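Local coordinates for protein anaerobically-induced outer membrane porin OprE (PDB 4FRX) that probably acts as a porin, an outer-membrane beta-barrel of Pseudomonas aeruginosa that gives small solutes a path across the membrane, at residues T327-G332 and E379-I384; L358-I363 and I384-V389; L398-K403 and L428-T433. All blocks are in the same frame, centred on the assembly; numbering follows the deposited sequence.

Contact 1 of 3, residues T327-G332 and E379-I384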
loop_
_atom_site.group_PDB
_atom_site.type_symbol
_atom_site.label_atom_id
_atom_site.label_comp_id
_atom_site.label_asym_id
_atom_site.label_seq_id
_atom_site.Cartn_x
_atom_site.Cartn_y
_atom_site.Cartn_z
ATOM N N THR A 327 8.439 -7.394 -2.080
ATOM C CA THR A 327 8.750 -7.081 -3.468
ATOM C C THR A 327 7.849 -5.983 -4.052
ATOM O O THR A 327 7.912 -5.705 -5.244
ATOM C CB THR A 327 8.626 -8.335 -4.351
ATOM O OG1 THR A 327 7.284 -8.846 -4.274
ATOM C CG2 THR A 327 9.616 -9.415 -3.905
ATOM N N ASP A 328 7.016 -5.353 -3.227
ATOM C CA ASP A 328 6.180 -4.265 -3.731
ATOM C C ASP A 328 7.057 -3.026 -3.770
ATOM O O ASP A 328 7.324 -2.422 -2.741
ATOM C CB ASP A 328 4.941 -4.035 -2.857
ATOM C CG ASP A 328 3.977 -2.995 -3.454
ATOM O OD1 ASP A 328 4.393 -1.849 -3.718
ATOM O OD2 ASP A 328 2.788 -3.322 -3.653
ATOM N N VAL A 329 7.495 -2.662 -4.972
ATOM C CA VAL A 329 8.491 -1.612 -5.165
ATOM C C VAL A 329 7.943 -0.529 -6.101
ATOM O O VAL A 329 6.732 -0.400 -6.254
ATOM C CB VAL A 329 9.841 -2.192 -5.657
ATOM C CG1 VAL A 329 10.464 -3.062 -4.560
ATOM C CG2 VAL A 329 9.640 -3.045 -6.908
ATOM N N GLN A 330 8.819 0.266 -6.706
ATOM C CA GLN A 330 8.351 1.493 -7.345
ATOM C C GLN A 330 7.512 1.213 -8.582
ATOM O O GLN A 330 6.489 1.858 -8.809
ATOM C CB GLN A 330 9.525 2.437 -7.669
ATOM C CG GLN A 330 9.084 3.741 -8.305
ATOM C CD GLN A 330 10.236 4.692 -8.574
ATOM O OE1 GLN A 330 11.311 4.568 -7.982
ATOM N NE2 GLN A 330 10.012 5.658 -9.476
ATOM N N ILE A 331 7.943 0.249 -9.387
ATOM C CA ILE A 331 7.199 -0.082 -10.598
ATOM C C ILE A 331 6.506 -1.430 -10.441
ATOM O O ILE A 331 5.274 -1.499 -10.474
ATOM C CB ILE A 331 8.095 -0.075 -11.851
ATOM C CG1 ILE A 331 8.627 1.341 -12.114
ATOM C CG2 ILE A 331 7.335 -0.613 -13.066
ATOM C CD1 ILE A 331 9.601 1.433 -13.310
ATOM N N GLY A 332 7.288 -2.487 -10.245
ATOM C CA GLY A 332 6.736 -3.836 -10.209
ATOM C C GLY A 332 6.329 -4.278 -8.815
ATOM O O GLY A 332 6.597 -3.577 -7.832
ATOM N N GLU A 379 12.167 -11.181 -14.791
ATOM C CA GLU A 379 12.090 -9.727 -14.772
ATOM C C GLU A 379 12.975 -9.210 -13.639
ATOM O O GLU A 379 13.290 -9.946 -12.698
ATOM C CB GLU A 379 10.646 -9.241 -14.582
ATOM C CG GLU A 379 10.013 -9.651 -13.253
ATOM C CD GLU A 379 8.517 -9.395 -13.197
ATOM O OE1 GLU A 379 7.913 -9.623 -12.130
ATOM O OE2 GLU A 379 7.928 -8.991 -14.225
ATOM N N TRP A 380 13.375 -7.951 -13.727
ATOM C CA TRP A 380 14.185 -7.366 -12.675
ATOM C C TRP A 380 13.896 -5.892 -12.538
ATOM O O TRP A 380 13.418 -5.262 -13.473
ATOM C CB TRP A 380 15.684 -7.612 -12.911
ATOM C CG TRP A 380 16.267 -6.996 -14.160
ATOM C CD1 TRP A 380 16.484 -7.619 -15.358
ATOM C CD2 TRP A 380 16.744 -5.652 -14.316
ATOM N NE1 TRP A 380 17.052 -6.742 -16.249
ATOM C CE2 TRP A 380 17.220 -5.528 -15.637
ATOM C CE3 TRP A 380 16.793 -4.534 -13.472
ATOM C CZ2 TRP A 380 17.757 -4.338 -16.129
ATOM C CZ3 TRP A 380 17.322 -3.350 -13.966
ATOM C CH2 TRP A 380 17.793 -3.264 -15.282
ATOM N N GLU A 381 14.148 -5.359 -11.345
ATOM C CA GLU A 381 13.966 -3.940 -11.098
ATOM C C GLU A 381 15.083 -3.400 -10.204
ATOM O O GLU A 381 15.536 -4.073 -9.275
ATOM C CB GLU A 381 12.579 -3.652 -10.472
ATOM C CG GLU A 381 12.341 -2.142 -10.170
ATOM C CD GLU A 381 10.870 -1.769 -9.938
ATOM O OE1 GLU A 381 9.963 -2.495 -10.391
ATOM O OE2 GLU A 381 10.616 -0.730 -9.298
ATOM N N ARG A 382 15.538 -2.191 -10.497
ATOM C CA ARG A 382 16.462 -1.502 -9.607
ATOM C C ARG A 382 15.853 -0.156 -9.248
ATOM O O ARG A 382 15.535 0.642 -10.145
ATOM C CB ARG A 382 17.829 -1.297 -10.294
ATOM C CG ARG A 382 18.854 -0.523 -9.451
ATOM C CD ARG A 382 20.231 -0.477 -10.147
ATOM N NE ARG A 382 20.713 -1.800 -10.518
ATOM C CZ ARG A 382 20.708 -2.204 -11.788
ATOM N NH1 ARG A 382 20.250 -1.373 -12.733
ATOM N NH2 ARG A 382 21.139 -3.407 -12.149
ATOM N N ASP A 383 15.667 0.084 -7.950
ATOM C CA ASP A 383 15.134 1.358 -7.469
ATOM C C ASP A 383 16.198 2.088 -6.674
ATOM O O ASP A 383 17.033 1.464 -6.041
ATOM C CB ASP A 383 13.949 1.169 -6.510
ATOM C CG ASP A 383 12.721 0.612 -7.177
ATOM O OD1 ASP A 383 12.736 0.443 -8.402
ATOM O OD2 ASP A 383 11.733 0.347 -6.458
ATOM N N ILE A 384 16.141 3.412 -6.703
ATOM C CA ILE A 384 16.887 4.236 -5.758
ATOM C C ILE A 384 15.952 5.296 -5.201
ATOM O O ILE A 384 14.997 5.730 -5.864
ATOM C CB ILE A 384 18.132 4.912 -6.399
ATOM C CG1 ILE A 384 17.727 5.852 -7.537
ATOM C CG2 ILE A 384 19.127 3.864 -6.906
ATOM C CD1 ILE A 384 17.584 7.303 -7.116
HETATM O O HOH W 1 12.405 4.316 -5.496
#
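Two acidic side chains of strand 379-384, Glu381 and Asp383, take up three successive backbone N-H groups of the loop segment 327-332. Glu381 grips two of them with both acid oxygens on their syn lone pairs: OE1 receives Gly332 N at 2.7 Å and OE2 receives Ile331 N at 2.8 Å. Asp383 OD2 takes Gln330 N at 2.9 Å, on its syn side but 19° out of the plane of the acid group. Glutamate suits its place because its two oxygens span two adjacent N-H groups; the shorter Asp383 takes the third with OD2. Gly332, lacking a CB, lets OE1 come close.

The acid groups also face each other: Glu381 OE2 and Asp383 OD1 lie 2.6 Å apart, so one of the two acids probably holds a proton there. Val329 meets Glu381 tip to tip, its CG2 3.5 Å from OE2. Glu381 reaches the loop by an extended chain, with CG anti to the backbone N (chi1 179°).

Farther out, a water joins Gln330 OE1 to Ile384 O, while Gln330 NE2 bonds Glu425 on strand 423-434. Asp328 forms a salt bridge with Lys333. A long loop between barrel strands, folded inward and fastened to the wall, is consistent with the constricting loops of OprD-family porins.

Contact 2 of 3, residues L358-I363 and I384-V389. With C8E ((hydroxyethyloxy)tri(ethyloxy)octane), chain E.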
loop_
_atom_site.group_PDB
_atom_site.type_symbol
_atom_site.label_atom_id
_atom_site.label_comp_id
_atom_site.label_asym_id
_atom_site.label_seq_id
_atom_site.Cartn_x
_atom_site.Cartn_y
_atom_site.Cartn_z
ATOM N N LEU A 358 19.549 13.678 5.402
ATOM C CA LEU A 358 19.864 13.125 4.077
ATOM C C LEU A 358 20.006 11.603 4.146
ATOM O O LEU A 358 20.757 11.078 4.969
ATOM C CB LEU A 358 21.137 13.762 3.476
ATOM C CG LEU A 358 21.578 13.269 2.083
ATOM C CD1 LEU A 358 20.660 13.767 0.969
ATOM C CD2 LEU A 358 23.027 13.636 1.757
ATOM N N THR A 359 19.269 10.892 3.293
ATOM C CA THR A 359 19.361 9.432 3.248
ATOM C C THR A 359 19.402 8.920 1.805
ATOM O O THR A 359 18.857 9.540 0.891
ATOM C CB THR A 359 18.159 8.758 3.961
ATOM O OG1 THR A 359 16.941 9.189 3.348
ATOM C CG2 THR A 359 18.118 9.096 5.449
ATOM N N PHE A 360 20.060 7.787 1.605
ATOM C CA PHE A 360 20.035 7.115 0.308
ATOM C C PHE A 360 19.620 5.672 0.486
ATOM O O PHE A 360 20.089 4.994 1.393
ATOM C CB PHE A 360 21.405 7.167 -0.376
ATOM C CG PHE A 360 21.453 6.402 -1.666
ATOM C CD1 PHE A 360 20.952 6.959 -2.831
ATOM C CD2 PHE A 360 21.995 5.122 -1.714
ATOM C CE1 PHE A 360 20.984 6.245 -4.025
ATOM C CE2 PHE A 360 22.033 4.405 -2.903
ATOM C CZ PHE A 360 21.532 4.966 -4.057
ATOM N N ASN A 361 18.750 5.185 -0.397
ATOM C CA ASN A 361 18.411 3.771 -0.391
ATOM C C ASN A 361 18.372 3.188 -1.798
ATOM O O ASN A 361 18.022 3.880 -2.760
ATOM C CB ASN A 361 17.073 3.541 0.314
ATOM C CG ASN A 361 17.137 3.874 1.786
ATOM O OD1 ASN A 361 16.863 5.004 2.197
ATOM N ND2 ASN A 361 17.511 2.892 2.591
ATOM N N THR A 362 18.746 1.921 -1.922
ATOM C CA THR A 362 18.586 1.244 -3.200
ATOM C C THR A 362 18.213 -0.220 -3.010
ATOM O O THR A 362 18.533 -0.831 -2.000
ATOM C CB THR A 362 19.830 1.376 -4.082
ATOM O OG1 THR A 362 19.548 0.841 -5.382
ATOM C CG2 THR A 362 21.024 0.635 -3.458
ATOM N N ILE A 363 17.512 -0.776 -3.991
ATOM C CA ILE A 363 17.125 -2.171 -3.919
ATOM C C ILE A 363 17.178 -2.729 -5.328
ATOM O O ILE A 363 16.849 -2.047 -6.310
ATOM C CB ILE A 363 15.715 -2.341 -3.325
ATOM C CG1 ILE A 363 15.273 -3.816 -3.383
ATOM C CG2 ILE A 363 14.715 -1.442 -4.065
ATOM C CD1 ILE A 363 14.001 -4.099 -2.612
ATOM N N ILE A 384 16.141 3.412 -6.703
ATOM C CA ILE A 384 16.887 4.236 -5.758
ATOM C C ILE A 384 15.952 5.296 -5.201
ATOM O O ILE A 384 14.997 5.730 -5.864
ATOM C CB ILE A 384 18.132 4.912 -6.399
ATOM C CG1 ILE A 384 17.727 5.852 -7.537
ATOM C CG2 ILE A 384 19.127 3.864 -6.906
ATOM C CD1 ILE A 384 17.584 7.303 -7.116
ATOM N N SER A 385 16.224 5.709 -3.977
ATOM C CA SER A 385 15.516 6.822 -3.392
ATOM C C SER A 385 16.543 7.657 -2.665
ATOM O O SER A 385 17.252 7.162 -1.792
ATOM C CB SER A 385 14.425 6.336 -2.435
ATOM O OG SER A 385 13.664 7.434 -1.938
ATOM N N LEU A 386 16.647 8.917 -3.074
ATOM C CA LEU A 386 17.491 9.897 -2.411
ATOM C C LEU A 386 16.558 10.938 -1.811
ATOM O O LEU A 386 15.736 11.512 -2.518
ATOM C CB LEU A 386 18.413 10.560 -3.438
ATOM C CG LEU A 386 19.361 11.646 -2.925
ATOM C CD1 LEU A 386 20.381 11.057 -1.957
ATOM C CD2 LEU A 386 20.060 12.325 -4.096
ATOM N N ALA A 387 16.663 11.164 -0.509
ATOM C CA ALA A 387 15.781 12.116 0.161
ATOM C C ALA A 387 16.547 13.026 1.105
ATOM O O ALA A 387 17.452 12.587 1.804
ATOM C CB ALA A 387 14.687 11.385 0.924
ATOM N N TYR A 388 16.170 14.300 1.109
ATOM C CA TYR A 388 16.677 15.249 2.092
ATOM C C TYR A 388 15.531 15.974 2.784
ATOM O O TYR A 388 14.709 16.650 2.138
ATOM C CB TYR A 388 17.601 16.278 1.440
ATOM C CG TYR A 388 18.254 17.200 2.447
ATOM C CD1 TYR A 388 18.999 16.684 3.498
ATOM C CD2 TYR A 388 18.125 18.582 2.349
ATOM C CE1 TYR A 388 19.605 17.513 4.427
ATOM C CE2 TYR A 388 18.732 19.423 3.277
ATOM C CZ TYR A 388 19.468 18.882 4.310
ATOM O OH TYR A 388 20.073 19.705 5.235
ATOM N N VAL A 389 15.473 15.822 4.098
ATOM C CA VAL A 389 14.538 16.591 4.905
ATOM C C VAL A 389 15.318 17.608 5.740
ATOM O O VAL A 389 16.181 17.231 6.543
ATOM C CB VAL A 389 13.700 15.683 5.814
ATOM C CG1 VAL A 389 12.832 16.521 6.769
ATOM C CG2 VAL A 389 12.842 14.759 4.978
HETATM C C1 C8E E . 30.071 5.903 2.294
HETATM C C2 C8E E . 28.550 5.816 2.324
HETATM C C3 C8E E . 27.931 6.626 1.187
HETATM C C4 C8E E . 26.741 5.889 0.585
HETATM C C5 C8E E . 26.694 6.064 -0.924
HETATM C C6 C8E E . 25.596 7.054 -1.297
HETATM C C7 C8E E . 25.677 7.469 -2.763
HETATM C C8 C8E E . 24.327 7.985 -3.228
HETATM O O9 C8E E . 24.487 9.146 -4.008
HETATM C C10 C8E E . 24.307 8.892 -5.379
HETATM C C11 C8E E . 23.611 10.088 -6.019
HETATM O O HOH W 2 16.321 7.550 0.998
HETATM O O HOH W 3 15.852 11.640 4.633
#
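Phe360 and Ile384 meet on the face of the hairpin that also carries Leu358, Thr362, Leu386 and Tyr388. In Phe360, chi1 of 176° sets CG anti to the backbone N, beside the carbonyl carbon. Its CB lies at the margin of the detergent C8E. At CG the detergent is already close, and C8 of C8E stands over one ring face, 3.5 Å from CD1 and offset toward the rim. CD1 also has Leu386 CD1 at the ring edge, 4.2 Å away. Beyond it, CE1 comes to Ile384 CB, and at the tip CZ touches Ile384 CG2 at 3.9 Å, the two side chains crossing obliquely. Ile384 CG2 continues to Thr362 OG1.

The strands themselves run antiparallel, 174° apart. Thr359 and Ala387 form one hydrogen-bonded pair, with Thr359 N to Ala387 O at 2.9 Å, and Asn361 and Ser385 form the next. On the face of Thr359, Asn361, Ser385 and Ala387, small and polar side chains suit water: one molecule lies within hydrogen-bonding distance of Thr359 OG1, Asn361 OD1 and Ser385 O, its protons shared among these and other acceptors, while Ser385 OG bonds Lys403.

The chemistry largely splits by face. The Phe360 ring meets a detergent alkyl carbon, with aliphatic neighbours beside it, on a face that probably looks onto lipid; the Thr362 hydroxyl there is satisfied by Asp383 O. Hydroxyls, an amide and water line the side consistent with the hydrophilic lumen.

Contact 3 of 3, residues L398-K403 and L428-T433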
loop_
_atom_site.group_PDB
_atom_site.type_symbol
_atom_site.label_atom_id
_atom_site.label_comp_id
_atom_site.label_asym_id
_atom_site.label_seq_id
_atom_site.Cartn_x
_atom_site.Cartn_y
_atom_site.Cartn_z
ATOM N N LEU A 398 10.802 20.672 5.611
ATOM C CA LEU A 398 10.668 20.673 4.153
ATOM C C LEU A 398 11.467 19.508 3.575
ATOM O O LEU A 398 12.666 19.381 3.815
ATOM C CB LEU A 398 11.131 22.003 3.543
ATOM C CG LEU A 398 11.000 22.206 2.023
ATOM C CD1 LEU A 398 9.552 22.168 1.537
ATOM C CD2 LEU A 398 11.653 23.511 1.583
ATOM N N GLY A 399 10.802 18.647 2.816
ATOM C CA GLY A 399 11.469 17.454 2.320
ATOM C C GLY A 399 11.553 17.393 0.806
ATOM O O GLY A 399 10.622 17.795 0.098
ATOM N N PHE A 400 12.676 16.889 0.311
ATOM C CA PHE A 400 12.886 16.705 -1.119
ATOM C C PHE A 400 13.214 15.250 -1.395
ATOM O O PHE A 400 14.112 14.695 -0.766
ATOM C CB PHE A 400 14.050 17.570 -1.596
ATOM C CG PHE A 400 13.839 19.031 -1.377
ATOM C CD1 PHE A 400 14.090 19.604 -0.142
ATOM C CD2 PHE A 400 13.383 19.836 -2.407
ATOM C CE1 PHE A 400 13.896 20.961 0.064
ATOM C CE2 PHE A 400 13.185 21.183 -2.208
ATOM C CZ PHE A 400 13.447 21.748 -0.969
ATOM N N THR A 401 12.506 14.630 -2.338
ATOM C CA THR A 401 12.724 13.207 -2.629
ATOM C C THR A 401 12.827 12.911 -4.126
ATOM O O THR A 401 11.983 13.338 -4.897
ATOM C CB THR A 401 11.597 12.340 -2.028
ATOM O OG1 THR A 401 11.559 12.539 -0.616
ATOM C CG2 THR A 401 11.834 10.860 -2.318
ATOM N N TRP A 402 13.877 12.199 -4.522
ATOM C CA TRP A 402 14.006 11.702 -5.887
ATOM C C TRP A 402 13.937 10.187 -5.858
ATOM O O TRP A 402 14.738 9.541 -5.178
ATOM C CB TRP A 402 15.349 12.128 -6.490
ATOM C CG TRP A 402 15.652 11.488 -7.820
ATOM C CD1 TRP A 402 14.774 11.245 -8.846
ATOM C CD2 TRP A 402 16.925 11.005 -8.265
ATOM N NE1 TRP A 402 15.428 10.642 -9.900
ATOM C CE2 TRP A 402 16.746 10.482 -9.565
ATOM C CE3 TRP A 402 18.199 10.963 -7.689
ATOM C CZ2 TRP A 402 17.799 9.933 -10.302
ATOM C CZ3 TRP A 402 19.242 10.413 -8.428
ATOM C CH2 TRP A 402 19.034 9.913 -9.714
ATOM N N LYS A 403 12.981 9.615 -6.586
ATOM C CA LYS A 403 12.919 8.161 -6.722
ATOM C C LYS A 403 13.127 7.812 -8.184
ATOM O O LYS A 403 12.470 8.384 -9.047
ATOM C CB LYS A 403 11.558 7.617 -6.249
ATOM C CG LYS A 403 11.256 7.863 -4.759
ATOM C CD LYS A 403 9.910 7.248 -4.375
ATOM C CE LYS A 403 9.608 7.456 -2.902
ATOM N NZ LYS A 403 10.702 6.979 -2.011
ATOM N N LEU A 428 9.808 13.117 -8.537
ATOM C CA LEU A 428 10.374 14.192 -7.746
ATOM C C LEU A 428 9.273 14.697 -6.840
ATOM O O LEU A 428 8.202 15.095 -7.317
ATOM C CB LEU A 428 10.869 15.315 -8.659
ATOM C CG LEU A 428 12.022 14.871 -9.560
ATOM C CD1 LEU A 428 12.415 15.963 -10.549
ATOM C CD2 LEU A 428 13.221 14.475 -8.700
ATOM N N ILE A 429 9.523 14.657 -5.535
ATOM C CA ILE A 429 8.504 15.022 -4.573
ATOM C C ILE A 429 9.044 16.035 -3.571
ATOM O O ILE A 429 10.062 15.798 -2.914
ATOM C CB ILE A 429 7.941 13.787 -3.794
ATOM C CG1 ILE A 429 7.575 12.636 -4.740
ATOM C CG2 ILE A 429 6.740 14.197 -2.940
ATOM C CD1 ILE A 429 8.565 11.478 -4.722
ATOM N N VAL A 430 8.352 17.166 -3.460
ATOM C CA VAL A 430 8.647 18.138 -2.409
ATOM C C VAL A 430 7.446 18.158 -1.482
ATOM O O VAL A 430 6.307 18.272 -1.933
ATOM C CB VAL A 430 8.905 19.531 -2.997
ATOM C CG1 VAL A 430 9.201 20.558 -1.889
ATOM C CG2 VAL A 430 10.043 19.453 -4.000
ATOM N N SER A 431 7.691 18.009 -0.183
ATOM C CA SER A 431 6.591 17.861 0.755
ATOM C C SER A 431 6.811 18.698 2.004
ATOM O O SER A 431 7.945 18.916 2.415
ATOM C CB SER A 431 6.409 16.396 1.141
ATOM O OG SER A 431 5.271 16.250 1.980
ATOM N N TYR A 432 5.717 19.154 2.605
ATOM C CA TYR A 432 5.795 19.955 3.824
ATOM C C TYR A 432 4.497 19.799 4.591
ATOM O O TYR A 432 3.406 19.969 4.031
ATOM C CB TYR A 432 6.038 21.425 3.501
ATOM C CG TYR A 432 6.235 22.290 4.724
ATOM C CD1 TYR A 432 7.444 22.284 5.417
ATOM C CD2 TYR A 432 5.216 23.108 5.194
ATOM C CE1 TYR A 432 7.631 23.077 6.545
ATOM C CE2 TYR A 432 5.394 23.896 6.325
ATOM C CZ TYR A 432 6.599 23.881 6.993
ATOM O OH TYR A 432 6.777 24.673 8.115
ATOM N N THR A 433 4.617 19.462 5.869
ATOM C CA THR A 433 3.450 19.314 6.727
ATOM C C THR A 433 3.477 20.360 7.819
ATOM O O THR A 433 4.503 20.538 8.483
ATOM C CB THR A 433 3.407 17.923 7.358
ATOM O OG1 THR A 433 3.251 16.950 6.323
ATOM C CG2 THR A 433 2.238 17.808 8.335
HETATM O O HOH W 4 9.617 14.585 -0.324
#
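Gly399 with Ser431 and Thr401 with Ile429 make the hydrogen-bonded pairs of this antiparallel contact, whose strand axes approach to 4.8 Å at 160°. Each pair exchanges two backbone bonds, among them Gly399 N to Ser431 O at 2.9 Å and Thr401 N to Ile429 O at 2.8 Å. Between them the CA-H groups of Val430 and Phe400 point at carbonyls; Val430 CA lies 3.2 Å from Gly399 O.

Apolar contacts occupy the face of Phe400, Trp402, Leu428 and Val430. Large aromatic and branched side chains suit a face that probably looks onto lipid; a bound C8E is about 5 Å from the Trp402 side chain. Phe400 and Val430 lie side by side, with Phe400 CD2 3.7 Å from Val430 CG2. Leu428 CD2 comes to the five-membered ring of Trp402 at CD1, 3.6 Å away, while Trp402 NE1 bonds Asn426. Nearby, Leu398 CD1 packs on Val430 CG1, and the Tyr432 ring presents its edge to Leu398 N.

The other face is mixed. Threonine suits it: the Thr401 methyl packs on Ile429 CD1, while OG1 binds, at 2.8 Å, a water that also donates to Ile429 O.

The contact joins the last two barrel strands; strand 423-434 then pairs with the first, 17-28, closing the barrel as outer-membrane beta-barrels do.

Contacts 2 and 3 pair strands of the barrel wall; contact 1 fastens a loop to one of them. Contacts 1 and 2 share strand 377-389 and residue Ile384, their centres about 15 Å apart; their segments alternate along the chain. Contact 3 follows both in sequence. Strand 399-409 pairs with strand 377-389, where Leu386 O meets Trp402 N and Tyr388 O meets Phe400 N, so contacts 2 and 3 are adjacent, with centres about 11 Å apart. Contacts 1 and 3 are about 20 Å apart. One strand thus works on two fronts: at 379-384 its acids hold the inward loop 327-332, and at 384-389 it builds the wall, probably separating the pore side from the membrane side.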